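PDB 2QR3: Two-component system response regulator from Bacteroides fragilis, which probably acts as a phosphorylation-controlled transcription regulator that binds DNA and ATP, of which this chain is the N-terminal signal receiver domain. Local coordinates for residues Val37-Ser40 / Thr41-Arg44. Sequence-based numbering, arbitrary orientation.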
ATOM      1  N   VAL A  37     -11.693   6.427  -7.295  1.00 20.98           N
ATOM      2  CA  VAL A  37     -12.944   5.721  -7.565  1.00 21.34           C
ATOM      3  C   VAL A  37     -12.712   4.199  -7.670  1.00 21.58           C
ATOM      4  O   VAL A  37     -13.434   3.419  -7.037  1.00 21.20           O
ATOM      5  CB  VAL A  37     -13.693   6.332  -8.779  1.00 22.17           C
ATOM      6  CG1 VAL A  37     -15.011   5.564  -9.067  1.00 23.52           C
ATOM      7  CG2 VAL A  37     -13.998   7.812  -8.482  1.00 22.29           C
ATOM      8  N   SER A  38     -11.718   3.788  -8.461  1.00 21.39           N
ATOM      9  CA  SER A  38     -11.296   2.383  -8.529  1.00 22.30           C
ATOM     10  C   SER A  38     -10.945   1.827  -7.157  1.00 20.55           C
ATOM     11  O   SER A  38     -11.320   0.701  -6.848  1.00 21.14           O
ATOM     12  CB  SER A  38     -10.084   2.192  -9.459  1.00 22.48           C
ATOM     13  OG  SER A  38     -10.445   2.452 -10.811  1.00 27.89           O
ATOM     14  N   LEU A  39     -10.204   2.593  -6.366  1.00 20.51           N
ATOM     15  CA  LEU A  39      -9.831   2.148  -5.011  1.00 20.33           C
ATOM     16  C   LEU A  39     -11.093   1.774  -4.180  1.00 19.51           C
ATOM     17  O   LEU A  39     -11.132   0.739  -3.544  1.00 18.32           O
ATOM     18  CB  LEU A  39      -9.034   3.251  -4.287  1.00 20.34           C
ATOM     19  CG  LEU A  39      -8.480   2.916  -2.878  1.00 19.80           C
ATOM     20  CD1 LEU A  39      -7.717   1.600  -2.828  1.00 19.72           C
ATOM     21  CD2 LEU A  39      -7.604   4.058  -2.326  1.00 21.19           C
ATOM     22  N   SER A  40     -12.109   2.641  -4.163  1.00 19.87           N
ATOM     23  CA  SER A  40     -13.327   2.330  -3.396  1.00 20.85           C
ATOM     24  C   SER A  40     -13.971   0.966  -3.806  1.00 20.86           C
ATOM     25  O   SER A  40     -14.357   0.138  -2.952  1.00 21.01           O
ATOM     26  CB  SER A  40     -14.295   3.511  -3.506  1.00 21.60           C
ATOM     27  OG  SER A  40     -14.872   3.551  -4.796  1.00 24.85           O
ATOM     28  N   THR A  41     -14.018   0.699  -5.106  1.00 21.65           N
ATOM     29  CA  THR A  41     -14.623  -0.555  -5.604  1.00 22.43           C
ATOM     30  C   THR A  41     -13.822  -1.773  -5.138  1.00 22.58           C
ATOM     31  O   THR A  41     -14.360  -2.687  -4.508  1.00 21.68           O
ATOM     32  CB  THR A  41     -14.728  -0.552  -7.137  1.00 23.37           C
ATOM     33  OG1 THR A  41     -15.398   0.635  -7.553  1.00 24.24           O
ATOM     34  CG2 THR A  41     -15.468  -1.812  -7.657  1.00 24.65           C
ATOM     35  N   VAL A  42     -12.518  -1.757  -5.388  1.00 22.39           N
ATOM     36  CA  VAL A  42     -11.694  -2.910  -5.049  1.00 22.15           C
ATOM     37  C   VAL A  42     -11.629  -3.187  -3.555  1.00 22.32           C
ATOM     38  O   VAL A  42     -11.612  -4.344  -3.159  1.00 23.69           O
ATOM     39  CB  VAL A  42     -10.270  -2.857  -5.732  1.00 22.42           C
ATOM     40  CG1 VAL A  42     -10.432  -2.613  -7.264  1.00 23.33           C
ATOM     41  CG2 VAL A  42      -9.435  -1.793  -5.149  1.00 25.71           C
ATOM     42  N   LEU A  43     -11.593  -2.144  -2.712  1.00 21.44           N
ATOM     43  CA  LEU A  43     -11.596  -2.350  -1.263  1.00 21.64           C
ATOM     44  C   LEU A  43     -12.840  -3.104  -0.788  1.00 23.05           C
ATOM     45  O   LEU A  43     -12.769  -3.910   0.148  1.00 21.13           O
ATOM     46  CB  LEU A  43     -11.493  -1.017  -0.502  1.00 22.54           C
ATOM     47  CG  LEU A  43     -10.194  -0.246  -0.645  1.00 21.53           C
ATOM     48  CD1 LEU A  43     -10.304   1.117   0.065  1.00 19.63           C
ATOM     49  CD2 LEU A  43      -9.016  -1.053  -0.103  1.00 23.85           C
ATOM     50  N   ARG A  44     -13.966  -2.823  -1.432  1.00 23.46           N
ATOM     51  CA  ARG A  44     -15.249  -3.423  -1.059  1.00 25.17           C
ATOM     52  C   ARG A  44     -15.351  -4.866  -1.537  1.00 25.60           C
ATOM     53  O   ARG A  44     -15.812  -5.748  -0.799  1.00 25.72           O
ATOM     54  CB  ARG A  44     -16.424  -2.655  -1.676  1.00 24.92           C
ATOM     55  CG  ARG A  44     -17.796  -3.142  -1.098  1.00 25.89           C
ATOM     56  CD  ARG A  44     -19.023  -2.414  -1.645  1.00 26.91           C
ATOM     57  NE  ARG A  44     -18.866  -0.981  -1.469  1.00 28.30           N
ATOM     58  CZ  ARG A  44     -18.507  -0.185  -2.461  1.00 27.36           C
ATOM     59  NH1 ARG A  44     -18.355  -0.713  -3.670  1.00 25.73           N
ATOM     60  NH2 ARG A  44     -18.332   1.113  -2.235  1.00 26.65           N
TER
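Four i to i+4 bonds join V37-S40 to T41-R44 in helix 36-45: V42 N to S38 O (3.1 Å, 175° at the hydrogen) and L43 N to L39 O (3.0 Å) are sound, whereas T41 N to V37 O and R44 N to S40 O are weak. The helix follows strand 29-33 in the CheY-like receiver fold and packs on the parallel sheet. L39 and L43, one turn apart, form its buried face. L39 turns CD1 toward the next turn, where it rests 3.8 Å from L43 CG. Both leucines reach I7 of strand 5-9; L39 also touches V9 and L33, and L43 touches Y78 and L81. V42 sets its CG2 close to the backbone, 3.4 Å from L39 O, and only distantly, 4.5 Å, from L39 CD1; its side chain too meets I7 and L33. On the outer side V37 O takes two hydroxyls besides the T41 N-H. S40 OG, held between its own N and carbonyl carbon (chi1 73°), donates to V37 O at 2.7 Å, tilted 18° from the carbonyl plane; T41 OG1 adds a weak bond, so that two of the three donors to V37 O are weak. The R44 chain bends back to bring one guanidinium face over S40 O, which lies 3.9 Å above the plane of that group, off-centre and nearer its edge.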